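TRNA (adenine(22)-N(1))-methyltransferase (Bacillus subtilis, PDB 6Q56) catalyses the S-adenosyl-L-methionine-dependent methylation of N1 of adenosine 22 in tRNA, giving N(1)-methyladenosine. Local coordinates at residues A[34-39]-A[68-72]; A[127-131]-A[176-182]; A[137-142]-A[157-163]; A[205-209]-A[219-223]. The protein carries 2 engineered substitutions. One frame throughout, in Å; residues are numbered along the deposited sequence.

Contact 1: residues A[34-39]-A[68-72]; sequences PSYAVL and LNSHI. Engineered in segment 34-39: S35 (natural residue Cys).
This is an apolar helix-to-loop contact at one edge of the Rossmann-like methyltransferase sheet, between the end of helix 32-39 and the turn that leads into strand 72-76. Segment 34-39 is regular helix, with V38 N to P34 O at 3.0 Å and L39 N to S35 O at 2.9 Å. In 68-72 the chain curls so that H71 N and I72 N both reach L68 O, at 3.1 and 2.8 Å, before I72 turns extended. The CA atoms of S35 and L68 lie 7.2 Å apart, those of V38 and H71 7.4 Å. V38 (chi1 t) sets its CG2 4.0 Å from I72 CG1 and its CG1 3.8 Å from H71 CB. L68 (m, t) brings CD2 to 3.9 Å from L39 CD2; its CD1 lies 3.5 Å from OG of the engineered S35, a hydroxyl bonded to A31 O. Branched aliphatic side chains suit this largely buried, apolar seam. P34 and V38 rest on A46 of strand 43-50, while L68 and I72 touch V63 of helix 53-65.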
loop_
_atom_site.group_PDB
_atom_site.type_symbol
_atom_site.label_atom_id
_atom_site.label_comp_id
_atom_site.label_asym_id
_atom_site.label_seq_id
_atom_site.Cartn_x
_atom_site.Cartn_y
_atom_site.Cartn_z
ATOM N N PRO A 34 0.996 8.042 -13.519
ATOM C CA PRO A 34 1.588 7.429 -14.709
ATOM C C PRO A 34 2.033 8.461 -15.738
ATOM O O PRO A 34 3.052 8.271 -16.380
ATOM C CB PRO A 34 0.468 6.536 -15.262
ATOM C CG PRO A 34 -0.739 6.809 -14.442
ATOM C CD PRO A 34 -0.286 7.424 -13.164
ATOM N N SER A 35 1.285 9.543 -15.888
ATOM C CA SER A 35 1.657 10.576 -16.838
ATOM C C SER A 35 2.963 11.188 -16.373
ATOM O O SER A 35 3.874 11.424 -17.150
ATOM C CB SER A 35 0.577 11.650 -16.918
ATOM O OG SER A 35 -0.562 11.202 -17.621
ATOM N N TYR A 36 3.024 11.431 -15.077
ATOM C CA TYR A 36 4.193 12.013 -14.442
ATOM C C TYR A 36 5.406 11.109 -14.589
ATOM O O TYR A 36 6.506 11.584 -14.825
ATOM C CB TYR A 36 3.911 12.266 -12.961
ATOM C CG TYR A 36 5.105 12.695 -12.149
ATOM C CD1 TYR A 36 6.020 11.770 -11.693
ATOM C CD2 TYR A 36 5.304 14.020 -11.826
ATOM C CE1 TYR A 36 7.105 12.153 -10.942
ATOM C CE2 TYR A 36 6.386 14.413 -11.076
ATOM C CZ TYR A 36 7.281 13.476 -10.636
ATOM O OH TYR A 36 8.361 13.865 -9.897
ATOM N N ALA A 37 5.200 9.808 -14.439
ATOM C CA ALA A 37 6.290 8.846 -14.523
ATOM C C ALA A 37 6.869 8.726 -15.922
ATOM O O ALA A 37 8.078 8.673 -16.094
ATOM C CB ALA A 37 5.834 7.488 -14.026
ATOM N N VAL A 38 5.993 8.685 -16.910
ATOM C CA VAL A 38 6.399 8.574 -18.297
ATOM C C VAL A 38 7.050 9.864 -18.779
ATOM O O VAL A 38 8.067 9.835 -19.452
ATOM C CB VAL A 38 5.199 8.212 -19.179
ATOM C CG1 VAL A 38 5.558 8.294 -20.647
ATOM C CG2 VAL A 38 4.711 6.827 -18.825
ATOM N N LEU A 39 6.464 10.994 -18.417
ATOM C CA LEU A 39 7.003 12.288 -18.802
ATOM C C LEU A 39 8.392 12.513 -18.228
ATOM O O LEU A 39 9.256 13.073 -18.883
ATOM C CB LEU A 39 6.100 13.409 -18.316
ATOM C CG LEU A 39 4.804 13.659 -19.068
ATOM C CD1 LEU A 39 3.927 14.600 -18.276
ATOM C CD2 LEU A 39 5.097 14.237 -20.434
ATOM N N LEU A 68 -0.120 11.686 -24.494
ATOM C CA LEU A 68 0.642 10.557 -23.987
ATOM C C LEU A 68 0.010 9.234 -24.392
ATOM O O LEU A 68 0.363 8.178 -23.886
ATOM C CB LEU A 68 0.741 10.639 -22.469
ATOM C CG LEU A 68 1.632 11.750 -21.935
ATOM C CD1 LEU A 68 1.512 11.837 -20.429
ATOM C CD2 LEU A 68 3.065 11.505 -22.351
ATOM N N ASN A 69 -0.931 9.314 -25.313
ATOM C CA ASN A 69 -1.619 8.133 -25.800
ATOM C C ASN A 69 -0.637 7.081 -26.309
ATOM O O ASN A 69 -0.873 5.897 -26.183
ATOM C CB ASN A 69 -2.600 8.527 -26.905
ATOM C CG ASN A 69 -3.457 7.377 -27.360
ATOM O OD1 ASN A 69 -3.295 6.245 -26.908
ATOM N ND2 ASN A 69 -4.380 7.660 -28.264
ATOM N N SER A 70 0.468 7.537 -26.881
ATOM C CA SER A 70 1.488 6.654 -27.452
ATOM C C SER A 70 2.244 5.788 -26.448
ATOM O O SER A 70 2.756 4.735 -26.801
ATOM C CB SER A 70 2.509 7.478 -28.227
ATOM O OG SER A 70 3.396 8.109 -27.335
ATOM N N HIS A 71 2.320 6.234 -25.205
ATOM C CA HIS A 71 3.037 5.495 -24.179
ATOM C C HIS A 71 2.150 5.079 -23.020
ATOM O O HIS A 71 2.574 4.321 -22.171
ATOM C CB HIS A 71 4.180 6.339 -23.621
ATOM C CG HIS A 71 5.259 6.640 -24.609
ATOM N ND1 HIS A 71 5.207 7.721 -25.459
ATOM C CD2 HIS A 71 6.426 6.011 -24.872
ATOM C CE1 HIS A 71 6.290 7.741 -26.208
ATOM N NE2 HIS A 71 7.047 6.715 -25.872
ATOM N N ILE A 72 0.926 5.584 -22.978
ATOM C CA ILE A 72 0.018 5.259 -21.890
ATOM C C ILE A 72 -1.297 4.685 -22.373
ATOM O O ILE A 72 -1.957 5.242 -23.227
ATOM C CB ILE A 72 -0.273 6.489 -21.024
ATOM C CG1 ILE A 72 1.027 7.027 -20.439
ATOM C CG2 ILE A 72 -1.244 6.136 -19.916
ATOM C CD1 ILE A 72 0.842 8.104 -19.406
#

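Contact 2: residues A[127-131]-A[176-182]; sequences VHIRE and MLVGPFL. With NI (nickel (II) ion), chain E.
Segment 127-131 is the first turn of helix 127-135, with E131 N bonded to V127 O at 2.9 Å. Segment 176-182 ends helix 172-178, breaks at G179 and restarts as helix 180-185: a helix break at a positive-phi glycine that also N-caps the next helix. At phi/psi 104/118 a CB on G179 would strike the preceding carbonyl and R130 NH2, so glycine is needed. The backbones come close: V127 CA lies 4.6 Å from L177 CA and makes a CA-H...O contact of 3.2 Å with M176 O. V127, small and beta-branched, fits here, its CB 4.1 Å from L177 CD1. R130 (m, t, t) extends as a knob among M176, V178, P180 and L182. Its NH1 donates to M176 O at 2.9 Å, and G179 CA lies over the guanidinium face, 3.2 Å from NH2. On the exposed side, E131 CG touches M176 SD at 3.7 Å. Water 1 joins V127 N (3.1 Å) to L177 O (2.8 Å); water 2 links R130 NH1 (3.0 Å) to the same oxygen (2.8 Å). H128 points away and binds nickel through NE2 at 1.9 Å, with H125 and water 3 as further ligands. Long R130 suits this junction of helix 127-135 with the helices after the sheet: NE salt-bridges E143 while NH1 meets a carbonyl in the last turn of helix 172-178, giving buried charge and carbonyl partners.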
loop_
_atom_site.group_PDB
_atom_site.type_symbol
_atom_site.label_atom_id
_atom_site.label_comp_id
_atom_site.label_asym_id
_atom_site.label_seq_id
_atom_site.Cartn_x
_atom_site.Cartn_y
_atom_site.Cartn_z
ATOM N N VAL A 127 -1.377 -3.726 7.184
ATOM C CA VAL A 127 -1.171 -5.092 7.622
ATOM C C VAL A 127 -1.741 -6.124 6.643
ATOM O O VAL A 127 -1.125 -7.145 6.407
ATOM C CB VAL A 127 -1.752 -5.327 9.027
ATOM C CG1 VAL A 127 -3.225 -4.993 9.068
ATOM C CG2 VAL A 127 -1.503 -6.752 9.474
ATOM N N HIS A 128 -2.913 -5.855 6.085
ATOM C CA HIS A 128 -3.529 -6.780 5.145
ATOM C C HIS A 128 -2.612 -7.026 3.953
ATOM O O HIS A 128 -2.594 -8.106 3.384
ATOM C CB HIS A 128 -4.872 -6.248 4.651
ATOM C CG HIS A 128 -5.866 -5.988 5.735
ATOM N ND1 HIS A 128 -6.337 -6.976 6.568
ATOM C CD2 HIS A 128 -6.503 -4.854 6.101
ATOM C CE1 HIS A 128 -7.208 -6.458 7.413
ATOM N NE2 HIS A 128 -7.328 -5.170 7.152
ATOM N N ILE A 129 -1.859 -6.004 3.576
ATOM C CA ILE A 129 -0.948 -6.101 2.457
ATOM C C ILE A 129 0.263 -6.933 2.834
ATOM O O ILE A 129 0.710 -7.763 2.060
ATOM C CB ILE A 129 -0.492 -4.716 1.979
ATOM C CG1 ILE A 129 -1.683 -3.918 1.469
ATOM C CG2 ILE A 129 0.540 -4.840 0.884
ATOM C CD1 ILE A 129 -1.320 -2.540 0.988
ATOM N N ARG A 130 0.791 -6.707 4.029
ATOM C CA ARG A 130 1.953 -7.449 4.486
ATOM C C ARG A 130 1.627 -8.931 4.626
ATOM O O ARG A 130 2.430 -9.782 4.279
ATOM C CB ARG A 130 2.495 -6.877 5.791
ATOM C CG ARG A 130 3.109 -5.501 5.632
ATOM C CD ARG A 130 3.808 -5.031 6.892
ATOM N NE ARG A 130 4.126 -3.614 6.838
ATOM C CZ ARG A 130 3.308 -2.650 7.234
ATOM N NH1 ARG A 130 2.118 -2.944 7.716
ATOM N NH2 ARG A 130 3.681 -1.393 7.142
ATOM N N GLU A 131 0.440 -9.234 5.124
ATOM C CA GLU A 131 0.033 -10.616 5.283
ATOM C C GLU A 131 -0.056 -11.282 3.920
ATOM O O GLU A 131 0.382 -12.404 3.747
ATOM C CB GLU A 131 -1.293 -10.711 6.030
ATOM C CG GLU A 131 -1.178 -10.385 7.507
ATOM C CD GLU A 131 -2.492 -10.501 8.245
ATOM O OE1 GLU A 131 -3.526 -10.630 7.587
ATOM O OE2 GLU A 131 -2.488 -10.458 9.485
ATOM N N MET A 176 4.303 -7.188 10.644
ATOM C CA MET A 176 3.222 -7.129 9.679
ATOM C C MET A 176 2.221 -6.025 9.961
ATOM O O MET A 176 1.616 -5.488 9.047
ATOM C CB MET A 176 2.496 -8.465 9.624
ATOM C CG MET A 176 3.341 -9.582 9.065
ATOM S SD MET A 176 2.327 -10.967 8.573
ATOM C CE MET A 176 3.573 -12.049 7.900
ATOM N N LEU A 177 2.055 -5.687 11.229
ATOM C CA LEU A 177 1.109 -4.658 11.606
ATOM C C LEU A 177 1.648 -3.250 11.447
ATOM O O LEU A 177 0.999 -2.404 10.866
ATOM C CB LEU A 177 0.662 -4.851 13.049
ATOM C CG LEU A 177 -0.293 -3.770 13.535
ATOM C CD1 LEU A 177 -1.616 -3.857 12.804
ATOM C CD2 LEU A 177 -0.495 -3.864 15.029
ATOM N N VAL A 178 2.828 -2.993 11.978
ATOM C CA VAL A 178 3.377 -1.655 11.912
ATOM C C VAL A 178 4.410 -1.438 10.825
ATOM O O VAL A 178 4.711 -0.309 10.483
ATOM C CB VAL A 178 3.974 -1.254 13.269
ATOM C CG1 VAL A 178 2.926 -1.395 14.355
ATOM C CG2 VAL A 178 5.182 -2.101 13.602
ATOM N N GLY A 179 4.949 -2.512 10.276
ATOM C CA GLY A 179 5.950 -2.389 9.242
ATOM C C GLY A 179 7.326 -2.686 9.787
ATOM O O GLY A 179 7.815 -2.006 10.680
ATOM N N PRO A 180 7.969 -3.715 9.254
ATOM C CA PRO A 180 9.305 -4.082 9.721
ATOM C C PRO A 180 10.324 -2.966 9.540
ATOM O O PRO A 180 11.080 -2.689 10.451
ATOM C CB PRO A 180 9.665 -5.292 8.862
ATOM C CG PRO A 180 8.751 -5.247 7.698
ATOM C CD PRO A 180 7.511 -4.563 8.144
ATOM N N PHE A 181 10.341 -2.341 8.373
ATOM C CA PHE A 181 11.271 -1.259 8.110
ATOM C C PHE A 181 10.868 -0.066 8.946
ATOM O O PHE A 181 11.696 0.569 9.577
ATOM C CB PHE A 181 11.256 -0.871 6.636
ATOM C CG PHE A 181 11.939 -1.858 5.742
ATOM C CD1 PHE A 181 13.297 -1.795 5.540
ATOM C CD2 PHE A 181 11.220 -2.841 5.099
ATOM C CE1 PHE A 181 13.931 -2.700 4.718
ATOM C CE2 PHE A 181 11.846 -3.747 4.278
ATOM C CZ PHE A 181 13.204 -3.680 4.088
ATOM N N LEU A 182 9.579 0.233 8.938
ATOM C CA LEU A 182 9.060 1.360 9.688
ATOM C C LEU A 182 9.421 1.234 11.155
ATOM O O LEU A 182 9.800 2.201 11.792
ATOM C CB LEU A 182 7.553 1.472 9.503
ATOM C CG LEU A 182 7.162 1.670 8.043
ATOM C CD1 LEU A 182 5.663 1.791 7.877
ATOM C CD2 LEU A 182 7.879 2.869 7.453
HETATM NI NI NI E . -8.480 -3.648 7.519
HETATM O O HOH W 1 -1.424 -1.758 9.533
HETATM O O HOH W 2 1.541 -0.373 9.071
HETATM O O HOH W 3 -9.307 -4.727 8.829
#

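Contact 3: residues A[137-142]-A[157-163]; sequences RYALID and VAEAGDR
Antiparallel backbone pairing joins segments 137-142 and 157-163, whose strands 139-142 and 157-159 run at 132°. A139 and E159 form a hydrogen-bonded pair: A139 N gives to E159 O at 2.8 Å and E159 N to A139 O at 3.0 Å. L140 and A158 follow as a non-hydrogen-bonded pair, CA atoms 4.3 Å apart. A classic beta bulge sets I141 and D142 opposite V157: V157 O accepts from I141 N at 2.8 Å and weakly from D142 N at 3.5 Å, while V157 N gives to D142 O at 2.9 Å. I141 (-100/-15) takes the alpha-like first bulge position. These strands form the beta hairpin 139-148/151-159 at the edge of the mixed sheet. I141 CG1 packs 3.3 Å from V157 CG1. Small A139 brings its CB 3.6 Å from G161 C. Y138 O accepts from water 4 at 2.7 Å. Elsewhere E159 salt-bridges R117, D142 OD2 bonds to Y16 OH and R163 NH1 to Y134 O, although R163 NH2 lies 3.6 Å from R137 NH1, a like charge.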
loop_
_atom_site.group_PDB
_atom_site.type_symbol
_atom_site.label_atom_id
_atom_site.label_comp_id
_atom_site.label_asym_id
_atom_site.label_seq_id
_atom_site.Cartn_x
_atom_site.Cartn_y
_atom_site.Cartn_z
ATOM N N ARG A 137 4.915 -15.051 -1.092
ATOM C CA ARG A 137 6.365 -15.065 -0.642
ATOM C C ARG A 137 7.219 -13.787 -0.907
ATOM O O ARG A 137 8.415 -13.748 -0.618
ATOM C CB ARG A 137 7.147 -16.346 -1.073
ATOM C CG ARG A 137 6.558 -17.640 -0.534
ATOM C CD ARG A 137 7.362 -18.848 -0.988
ATOM N NE ARG A 137 8.747 -18.790 -0.531
ATOM C CZ ARG A 137 9.174 -19.294 0.621
ATOM N NH1 ARG A 137 8.323 -19.897 1.440
ATOM N NH2 ARG A 137 10.453 -19.196 0.958
ATOM N N TYR A 138 6.565 -12.770 -1.458
ATOM C CA TYR A 138 7.220 -11.508 -1.770
ATOM C C TYR A 138 8.086 -11.035 -0.610
ATOM O O TYR A 138 7.902 -11.452 0.533
ATOM C CB TYR A 138 6.181 -10.437 -2.110
ATOM C CG TYR A 138 5.371 -10.745 -3.350
ATOM C CD1 TYR A 138 5.813 -10.350 -4.606
ATOM C CD2 TYR A 138 4.165 -11.427 -3.265
ATOM C CE1 TYR A 138 5.077 -10.628 -5.742
ATOM C CE2 TYR A 138 3.423 -11.709 -4.395
ATOM C CZ TYR A 138 3.882 -11.307 -5.631
ATOM O OH TYR A 138 3.146 -11.586 -6.760
ATOM N N ALA A 139 9.031 -10.159 -0.923
ATOM C CA ALA A 139 9.933 -9.613 0.056
ATOM C C ALA A 139 9.789 -8.099 0.064
ATOM O O ALA A 139 9.864 -7.454 -0.971
ATOM C CB ALA A 139 11.354 -10.002 -0.272
ATOM N N LEU A 140 9.583 -7.533 1.242
ATOM C CA LEU A 140 9.472 -6.098 1.368
ATOM C C LEU A 140 10.873 -5.562 1.251
ATOM O O LEU A 140 11.741 -5.933 2.023
ATOM C CB LEU A 140 8.894 -5.709 2.725
ATOM C CG LEU A 140 7.383 -5.629 2.850
ATOM C CD1 LEU A 140 6.986 -5.666 4.315
ATOM C CD2 LEU A 140 6.868 -4.375 2.177
ATOM N N ILE A 141 11.109 -4.688 0.291
ATOM C CA ILE A 141 12.438 -4.139 0.129
ATOM C C ILE A 141 12.552 -2.756 0.738
ATOM O O ILE A 141 13.647 -2.264 0.945
ATOM C CB ILE A 141 12.887 -4.138 -1.335
ATOM C CG1 ILE A 141 11.940 -3.313 -2.197
ATOM C CG2 ILE A 141 12.957 -5.563 -1.841
ATOM C CD1 ILE A 141 12.371 -3.244 -3.639
ATOM N N ASP A 142 11.420 -2.136 1.037
ATOM C CA ASP A 142 11.426 -0.825 1.668
ATOM C C ASP A 142 10.032 -0.381 2.049
ATOM O O ASP A 142 9.042 -0.820 1.484
ATOM C CB ASP A 142 12.084 0.238 0.792
ATOM C CG ASP A 142 12.532 1.461 1.591
ATOM O OD1 ASP A 142 12.513 1.413 2.831
ATOM O OD2 ASP A 142 12.908 2.470 0.981
ATOM N N VAL A 157 6.945 -1.290 -0.514
ATOM C CA VAL A 157 7.599 -1.692 -1.737
ATOM C C VAL A 157 8.035 -3.127 -1.607
ATOM O O VAL A 157 8.714 -3.489 -0.662
ATOM C CB VAL A 157 8.824 -0.830 -2.029
ATOM C CG1 VAL A 157 9.506 -1.302 -3.295
ATOM C CG2 VAL A 157 8.427 0.629 -2.115
ATOM N N ALA A 158 7.628 -3.942 -2.563
ATOM C CA ALA A 158 7.967 -5.344 -2.535
ATOM C C ALA A 158 8.345 -5.887 -3.899
ATOM O O ALA A 158 7.908 -5.399 -4.925
ATOM C CB ALA A 158 6.814 -6.140 -1.963
ATOM N N GLU A 159 9.172 -6.922 -3.866
ATOM C CA GLU A 159 9.649 -7.617 -5.052
ATOM C C GLU A 159 9.846 -9.079 -4.680
ATOM O O GLU A 159 9.884 -9.413 -3.504
ATOM C CB GLU A 159 10.975 -7.032 -5.525
ATOM C CG GLU A 159 10.846 -5.775 -6.357
ATOM C CD GLU A 159 12.182 -5.153 -6.695
ATOM O OE1 GLU A 159 13.222 -5.729 -6.347
ATOM O OE2 GLU A 159 12.185 -4.081 -7.315
ATOM N N ALA A 160 9.975 -9.958 -5.662
ATOM C CA ALA A 160 10.190 -11.351 -5.339
ATOM C C ALA A 160 11.483 -11.434 -4.549
ATOM O O ALA A 160 12.450 -10.760 -4.866
ATOM C CB ALA A 160 10.275 -12.200 -6.592
ATOM N N GLY A 161 11.482 -12.258 -3.515
ATOM C CA GLY A 161 12.641 -12.431 -2.674
ATOM C C GLY A 161 12.324 -13.262 -1.451
ATOM O O GLY A 161 11.339 -13.985 -1.422
ATOM N N ASP A 162 13.177 -13.149 -0.444
ATOM C CA ASP A 162 13.030 -13.880 0.802
ATOM C C ASP A 162 12.148 -13.092 1.749
ATOM O O ASP A 162 12.574 -12.106 2.323
ATOM C CB ASP A 162 14.407 -14.116 1.418
ATOM C CG ASP A 162 14.346 -14.757 2.783
ATOM O OD1 ASP A 162 13.260 -15.128 3.252
ATOM O OD2 ASP A 162 15.412 -14.889 3.396
ATOM N N ARG A 163 10.921 -13.557 1.904
ATOM C CA ARG A 163 9.923 -12.909 2.755
ATOM C C ARG A 163 10.300 -12.652 4.217
ATOM O O ARG A 163 9.804 -11.709 4.819
ATOM C CB ARG A 163 8.623 -13.706 2.731
ATOM C CG ARG A 163 8.751 -15.118 3.260
ATOM C CD ARG A 163 7.426 -15.833 3.174
ATOM N NE ARG A 163 7.444 -17.145 3.794
ATOM C CZ ARG A 163 6.378 -17.925 3.880
ATOM N NH1 ARG A 163 5.226 -17.513 3.398
ATOM N NH2 ARG A 163 6.460 -19.109 4.452
HETATM O O HOH W 4 7.066 -10.595 2.970
#

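Contact 4: residues A[205-209]-A[219-223]; sequences YEQIS and QKLKE
L221 lays its CD2 methyl over the ring face of Y205, 3.8 Å from the centroid and 28° off the ring normal, a CH-pi contact of branched aliphatic on flat aromatic. The same CD2 lies 3.4 Å from Y205 CD1 and 3.1 Å from Y205 O. Y205 takes chi1 t and L221 m, t, and their CA atoms are 5.8 Å apart. Both segments are helical; the short axes approach to 9.6 Å and run nearly antiparallel at 161°. They belong to helices 188-210 and 215-234, which a short connection joins into an antiparallel helical hairpin, a coiled-coil-like arm; the centre of this contact lies about 29 Å from that of the chain. I208 (m, t) points across, its CG2 3.7 Å from L221 CG and its CD1 3.8 Å from K220 CB; beta-branched bulk fills the gap, while K220 leads its amine away. S209 OG, 3.5 Å from L221 CD2, turns back to its own helix in a very short 2.3 Å bond to Y205 O.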
loop_
_atom_site.group_PDB
_atom_site.type_symbol
_atom_site.label_atom_id
_atom_site.label_comp_id
_atom_site.label_asym_id
_atom_site.label_seq_id
_atom_site.Cartn_x
_atom_site.Cartn_y
_atom_site.Cartn_z
ATOM N N TYR A 205 -10.265 -1.154 25.618
ATOM C CA TYR A 205 -10.008 -2.213 26.581
ATOM C C TYR A 205 -10.675 -1.884 27.898
ATOM O O TYR A 205 -11.386 -2.698 28.464
ATOM C CB TYR A 205 -8.510 -2.387 26.791
ATOM C CG TYR A 205 -8.138 -3.456 27.778
ATOM C CD1 TYR A 205 -8.052 -4.782 27.397
ATOM C CD2 TYR A 205 -7.862 -3.134 29.091
ATOM C CE1 TYR A 205 -7.703 -5.759 28.299
ATOM C CE2 TYR A 205 -7.514 -4.105 29.998
ATOM C CZ TYR A 205 -7.435 -5.411 29.598
ATOM O OH TYR A 205 -7.090 -6.362 30.508
ATOM N N GLU A 206 -10.434 -0.673 28.375
ATOM C CA GLU A 206 -11.016 -0.214 29.623
ATOM C C GLU A 206 -12.515 -0.045 29.462
ATOM O O GLU A 206 -13.271 -0.236 30.394
ATOM C CB GLU A 206 -10.374 1.098 30.057
ATOM C CG GLU A 206 -8.908 0.957 30.412
ATOM C CD GLU A 206 -8.285 2.272 30.795
ATOM O OE1 GLU A 206 -9.044 3.201 31.114
ATOM O OE2 GLU A 206 -7.044 2.376 30.780
ATOM N N GLN A 207 -12.932 0.319 28.262
ATOM C CA GLN A 207 -14.343 0.511 27.970
ATOM C C GLN A 207 -15.070 -0.826 28.054
ATOM O O GLN A 207 -16.146 -0.922 28.631
ATOM C CB GLN A 207 -14.507 1.151 26.593
ATOM C CG GLN A 207 -15.909 1.173 26.025
ATOM C CD GLN A 207 -15.927 1.720 24.617
ATOM O OE1 GLN A 207 -15.504 2.847 24.377
ATOM N NE2 GLN A 207 -16.400 0.920 23.675
ATOM N N ILE A 208 -14.474 -1.860 27.478
ATOM C CA ILE A 208 -15.079 -3.181 27.510
ATOM C C ILE A 208 -14.903 -3.789 28.896
ATOM O O ILE A 208 -15.669 -4.644 29.306
ATOM C CB ILE A 208 -14.477 -4.098 26.439
ATOM C CG1 ILE A 208 -14.896 -3.613 25.052
ATOM C CG2 ILE A 208 -14.919 -5.537 26.646
ATOM C CD1 ILE A 208 -14.373 -4.460 23.919
ATOM N N SER A 209 -13.888 -3.330 29.609
ATOM C CA SER A 209 -13.611 -3.827 30.944
ATOM C C SER A 209 -14.748 -3.516 31.905
ATOM O O SER A 209 -15.156 -4.362 32.684
ATOM C CB SER A 209 -12.323 -3.212 31.489
ATOM O OG SER A 209 -11.220 -3.503 30.662
ATOM N N GLN A 219 -13.115 -12.248 25.410
ATOM C CA GLN A 219 -12.388 -12.591 24.198
ATOM C C GLN A 219 -11.949 -11.299 23.522
ATOM O O GLN A 219 -10.833 -11.203 23.035
ATOM C CB GLN A 219 -13.226 -13.440 23.250
ATOM C CG GLN A 219 -12.862 -14.914 23.268
ATOM C CD GLN A 219 -11.389 -15.146 22.975
ATOM O OE1 GLN A 219 -10.732 -15.944 23.637
ATOM N NE2 GLN A 219 -10.863 -14.431 21.988
ATOM N N LYS A 220 -12.836 -10.310 23.510
ATOM C CA LYS A 220 -12.546 -9.019 22.901
ATOM C C LYS A 220 -11.417 -8.329 23.643
ATOM O O LYS A 220 -10.639 -7.596 23.055
ATOM C CB LYS A 220 -13.781 -8.123 22.908
ATOM C CG LYS A 220 -14.852 -8.505 21.900
ATOM C CD LYS A 220 -16.090 -7.635 22.062
ATOM C CE LYS A 220 -17.130 -7.909 20.988
ATOM N NZ LYS A 220 -17.497 -9.346 20.904
ATOM N N LEU A 221 -11.330 -8.572 24.941
ATOM C CA LEU A 221 -10.290 -7.970 25.747
ATOM C C LEU A 221 -8.949 -8.642 25.489
ATOM O O LEU A 221 -7.927 -7.978 25.405
ATOM C CB LEU A 221 -10.650 -8.051 27.222
ATOM C CG LEU A 221 -11.783 -7.125 27.666
ATOM C CD1 LEU A 221 -12.477 -7.692 28.889
ATOM C CD2 LEU A 221 -11.283 -5.716 27.930
ATOM N N LYS A 222 -8.963 -9.958 25.354
ATOM C CA LYS A 222 -7.746 -10.706 25.100
ATOM C C LYS A 222 -7.044 -10.186 23.856
ATOM O O LYS A 222 -5.828 -10.073 23.823
ATOM C CB LYS A 222 -8.037 -12.199 24.936
ATOM C CG LYS A 222 -6.782 -13.019 24.687
ATOM C CD LYS A 222 -7.066 -14.488 24.427
ATOM C CE LYS A 222 -5.813 -15.200 23.934
ATOM N NZ LYS A 222 -6.012 -16.661 23.741
ATOM N N GLU A 223 -7.823 -9.873 22.832
ATOM C CA GLU A 223 -7.270 -9.382 21.581
ATOM C C GLU A 223 -6.761 -7.963 21.701
ATOM O O GLU A 223 -5.772 -7.610 21.088
ATOM C CB GLU A 223 -8.301 -9.486 20.478
ATOM C CG GLU A 223 -8.726 -10.911 20.211
ATOM C CD GLU A 223 -9.799 -11.008 19.157
ATOM O OE1 GLU A 223 -10.475 -9.999 18.913
ATOM O OE2 GLU A 223 -9.961 -12.090 18.576
#

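How the contacts relate
Contacts 1 and 2 are buried, contact 3 partly so, and contact 4 lies on the surface of the helical arm. Contacts 1 and 3 sit near the two edge strands of the sheet, 72-76 and 139-148, their centres about 27 Å apart, yet one is apolar packing and the other backbone pairing. Contacts 2 and 3 touch: F181 CE2 reaches L140 O at 3.1 Å and P180 CG reaches L140 CD1 at 3.8 Å, so the kinked helices rest on the hairpin. Contact 2 alone combines a buried charge, bridging waters and a nearby metal. Contact 4, about 51 Å from contact 1 between centres, is made by aliphatic and aromatic side chains.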